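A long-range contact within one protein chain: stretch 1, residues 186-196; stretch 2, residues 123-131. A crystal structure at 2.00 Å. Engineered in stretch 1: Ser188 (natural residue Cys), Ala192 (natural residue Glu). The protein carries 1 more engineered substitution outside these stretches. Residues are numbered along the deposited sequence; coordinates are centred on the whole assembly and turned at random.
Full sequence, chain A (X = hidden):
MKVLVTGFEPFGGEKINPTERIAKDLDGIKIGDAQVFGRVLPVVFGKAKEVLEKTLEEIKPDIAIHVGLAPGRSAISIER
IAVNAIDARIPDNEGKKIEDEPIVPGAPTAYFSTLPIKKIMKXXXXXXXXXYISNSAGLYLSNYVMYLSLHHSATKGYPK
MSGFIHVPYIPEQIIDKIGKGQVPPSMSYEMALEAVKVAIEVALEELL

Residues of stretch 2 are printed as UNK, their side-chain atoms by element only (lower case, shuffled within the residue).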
# COMPACT_ATOMS: atom_id res chain seq x y z
N SER A 186 -1.44 -10.37 6.42
CA SER A 186 -1.16 -11.38 7.43
C SER A 186 -0.93 -12.72 6.75
O SER A 186 -1.25 -12.89 5.57
CB SER A 186 -2.30 -11.47 8.46
OG SER A 186 -3.55 -11.81 7.86
N MET A 187 -0.37 -13.66 7.50
CA MET A 187 -0.09 -15.01 7.00
C MET A 187 -0.28 -15.95 8.19
O MET A 187 0.17 -15.66 9.29
CB MET A 187 1.34 -15.10 6.46
CG MET A 187 1.72 -16.48 5.92
SD MET A 187 3.33 -16.50 5.09
CE MET A 187 2.87 -15.90 3.46
N SER A 188 -0.95 -17.07 7.96
CA SER A 188 -1.23 -18.01 9.04
C SER A 188 0.01 -18.42 9.83
O SER A 188 1.12 -18.49 9.28
CB SER A 188 -1.91 -19.27 8.50
OG SER A 188 -0.97 -20.10 7.83
N TYR A 189 -0.18 -18.70 11.11
CA TYR A 189 0.93 -19.14 11.95
C TYR A 189 1.49 -20.45 11.40
O TYR A 189 2.71 -20.65 11.36
CB TYR A 189 0.47 -19.37 13.39
CG TYR A 189 1.56 -19.95 14.24
CD1 TYR A 189 2.64 -19.17 14.65
CD2 TYR A 189 1.59 -21.32 14.53
CE1 TYR A 189 3.72 -19.72 15.33
CE2 TYR A 189 2.67 -21.89 15.21
CZ TYR A 189 3.73 -21.09 15.60
OH TYR A 189 4.82 -21.65 16.23
N GLU A 190 0.59 -21.33 10.98
CA GLU A 190 0.99 -22.62 10.43
C GLU A 190 1.93 -22.50 9.23
O GLU A 190 2.90 -23.24 9.12
CB GLU A 190 -0.25 -23.45 10.05
CG GLU A 190 -1.07 -23.92 11.25
CD GLU A 190 -1.91 -22.81 11.87
OE1 GLU A 190 -2.33 -22.98 13.03
OE2 GLU A 190 -2.15 -21.79 11.20
N MET A 191 1.64 -21.55 8.34
CA MET A 191 2.48 -21.36 7.17
C MET A 191 3.82 -20.75 7.54
O MET A 191 4.85 -21.10 6.96
CB MET A 191 1.78 -20.49 6.13
CG MET A 191 2.62 -20.28 4.88
SD MET A 191 1.75 -19.51 3.52
CE MET A 191 0.86 -20.95 2.85
N ALA A 192 3.82 -19.82 8.49
CA ALA A 192 5.05 -19.18 8.93
C ALA A 192 5.97 -20.23 9.56
O ALA A 192 7.17 -20.26 9.29
CB ALA A 192 4.74 -18.07 9.94
N LEU A 193 5.39 -21.08 10.39
CA LEU A 193 6.15 -22.13 11.05
C LEU A 193 6.74 -23.10 10.03
O LEU A 193 7.92 -23.44 10.10
CB LEU A 193 5.25 -22.90 12.03
CG LEU A 193 5.85 -24.12 12.75
CD1 LEU A 193 7.06 -23.70 13.59
CD2 LEU A 193 4.78 -24.76 13.63
N GLU A 194 5.92 -23.52 9.07
CA GLU A 194 6.37 -24.45 8.04
C GLU A 194 7.48 -23.82 7.20
O GLU A 194 8.42 -24.50 6.79
CB GLU A 194 5.20 -24.87 7.14
CG GLU A 194 5.59 -25.84 6.03
CD GLU A 194 5.99 -27.21 6.55
OE1 GLU A 194 6.50 -28.02 5.75
OE2 GLU A 194 5.78 -27.49 7.75
N ALA A 195 7.36 -22.52 6.94
CA ALA A 195 8.36 -21.81 6.15
C ALA A 195 9.73 -21.92 6.84
O ALA A 195 10.73 -22.17 6.18
CB ALA A 195 7.96 -20.34 5.99
N VAL A 196 9.75 -21.72 8.15
CA VAL A 196 11.00 -21.80 8.90
C VAL A 196 11.53 -23.24 8.88
O VAL A 196 12.73 -23.46 8.75
CB VAL A 196 10.81 -21.33 10.37
CG1 VAL A 196 12.11 -21.51 11.16
CG2 VAL A 196 10.40 -19.87 10.39
N UNK A 123 12.18 -23.50 -2.78
CA UNK A 123 11.46 -24.59 -2.12
C UNK A 123 10.15 -24.10 -1.51
O UNK A 123 9.13 -24.78 -1.57
c UNK A 123 12.34 -25.23 -1.04
c UNK A 123 11.72 -27.57 -1.65
c UNK A 123 11.16 -28.90 -1.16
n UNK A 123 12.05 -29.52 -0.15
c UNK A 123 11.80 -26.55 -0.52
N UNK A 124 10.18 -22.91 -0.90
CA UNK A 124 8.97 -22.36 -0.31
C UNK A 124 7.91 -22.21 -1.39
O UNK A 124 6.75 -22.57 -1.19
c UNK A 124 10.14 -21.08 1.61
c UNK A 124 9.41 -21.88 2.69
c UNK A 124 10.47 -19.68 2.12
c UNK A 124 9.27 -21.00 0.35
N UNK A 125 8.32 -21.69 -2.55
CA UNK A 125 7.39 -21.51 -3.67
C UNK A 125 6.79 -22.85 -4.11
O UNK A 125 5.61 -22.93 -4.45
c UNK A 125 8.11 -20.85 -4.85
c UNK A 125 8.25 -18.61 -3.54
n UNK A 125 9.05 -18.62 -5.56
c UNK A 125 8.45 -19.41 -4.61
n UNK A 125 8.72 -17.36 -3.86
c UNK A 125 9.20 -17.39 -5.09
N UNK A 126 7.61 -23.89 -4.11
CA UNK A 126 7.14 -25.22 -4.49
C UNK A 126 6.13 -25.73 -3.48
O UNK A 126 5.28 -26.55 -3.80
c UNK A 126 8.31 -26.19 -4.61
c UNK A 126 10.44 -26.77 -5.84
o UNK A 126 11.20 -26.66 -6.83
c UNK A 126 9.23 -25.87 -5.78
o UNK A 126 10.65 -27.58 -4.91
N UNK A 127 6.23 -25.23 -2.25
CA UNK A 127 5.32 -25.61 -1.17
C UNK A 127 4.08 -24.71 -1.17
O UNK A 127 3.21 -24.86 -0.32
c UNK A 127 7.04 -26.58 0.47
c UNK A 127 6.02 -25.50 0.18
n UNK A 127 8.64 -29.66 3.03
c UNK A 127 6.37 -27.92 0.73
n UNK A 127 9.01 -28.90 0.90
n UNK A 127 6.95 -28.61 1.88
c UNK A 127 8.20 -29.05 1.94
N UNK A 128 4.03 -23.78 -2.12
CA UNK A 128 2.90 -22.87 -2.20
C UNK A 128 2.96 -21.78 -1.14
O UNK A 128 1.93 -21.22 -0.74
N UNK A 129 4.17 -21.49 -0.67
CA UNK A 129 4.35 -20.46 0.34
C UNK A 129 4.97 -19.20 -0.28
O UNK A 129 6.11 -19.21 -0.72
c UNK A 129 5.52 -19.83 2.48
c UNK A 129 5.53 -22.79 3.23
c UNK A 129 4.66 -22.18 2.15
c UNK A 129 5.28 -20.95 1.47
N UNK A 130 4.20 -18.10 -0.33
CA UNK A 130 4.78 -16.89 -0.91
C UNK A 130 6.00 -16.41 -0.13
O UNK A 130 5.96 -16.29 1.11
c UNK A 130 2.77 -17.92 -0.01
c UNK A 130 3.62 -15.89 -0.89
c UNK A 130 2.68 -16.43 0.15
N UNK A 131 7.08 -16.15 -0.84
CA UNK A 131 8.32 -15.70 -0.22
C UNK A 131 9.16 -14.93 -1.22
O UNK A 131 9.08 -15.17 -2.43
c UNK A 131 9.09 -16.91 0.31

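Position 123 opens on a helix that begins earlier in the chain. Its side chain is four carbons in a row ending in nitrogen, and it touches nothing on stretch 1. This is Lys123, partly exposed, as suits a charged amine.

Position 124 carries four carbons, forked at the second. Its CA-to-CB bond points sideways, yet the end of the side chain comes nearer to stretch 1. It is Leu124: the fork delivers a methyl to the helix of stretch 1, where CD2 of Leu124 lies 3.6 Å from CA and 3.9 Å from CB of Ala195, a small side chain that permits close approach.

At 125, one carbon leads to a five-membered ring of three carbons and two nitrogens, out of reach of stretch 1. The NE2 of His125 donates a hydrogen bond to O of residue 131 at 2.6 Å, tying helix to loop.

Position 126 has three carbons, the third bearing two oxygens, and touches nothing on stretch 1. Glu126 is exposed, which suits a charged carboxylate; both its oxygens are hydrogen-bonded just outside the two stretches.

Position 127 shows three carbons, a nitrogen, then a carbon with two more nitrogens, a guanidinium. Arg127 points toward stretch 1, and its NH2 lies 3.8 Å from OE1 of Glu194: a long salt bridge, a loose electrostatic contact, with Arg127 exposed and Glu194 partly exposed.

Position 128 has no side-chain atoms, and its phi is 77°, a value that favours glycine. Gly128 ends the helix in a Schellman motif, its N bonding to O of His125 at 2.9 Å while N of residue 129 reaches O of Leu124 at 2.8 Å. Its own O lies 3.8 Å from CE of Met191.

Position 129 has four carbons, forked at the first, with one arm two carbons long. Ile129 points toward stretch 1 and is the residue of stretch 2 most covered by it. The position is buried, and branching at CB gives two apolar arms: CG2 packs 3.8 Å from CG of Met191, while CD1 is 4.1 Å from the aliphatic CG of Glu194.

At 130, three carbons close a ring onto the backbone nitrogen. Pro130 offers a compact apolar surface: its CG is 3.4 Å from CE of Met187, its CD 4.0 Å from SD of Met191.

Position 131 has one carbon and touches nothing on stretch 1. Ala131's small apolar methyl fits a buried position.

The contact therefore rests on apolar packing, with no hydrogen bond across it. Met187, Met191 and Ala195 meet Leu124, Ile129 and Pro130, and the glycine turn carries the chain from helix to the Ile-Pro segment.

Stretch 2 (123-131) KLHERGIPA
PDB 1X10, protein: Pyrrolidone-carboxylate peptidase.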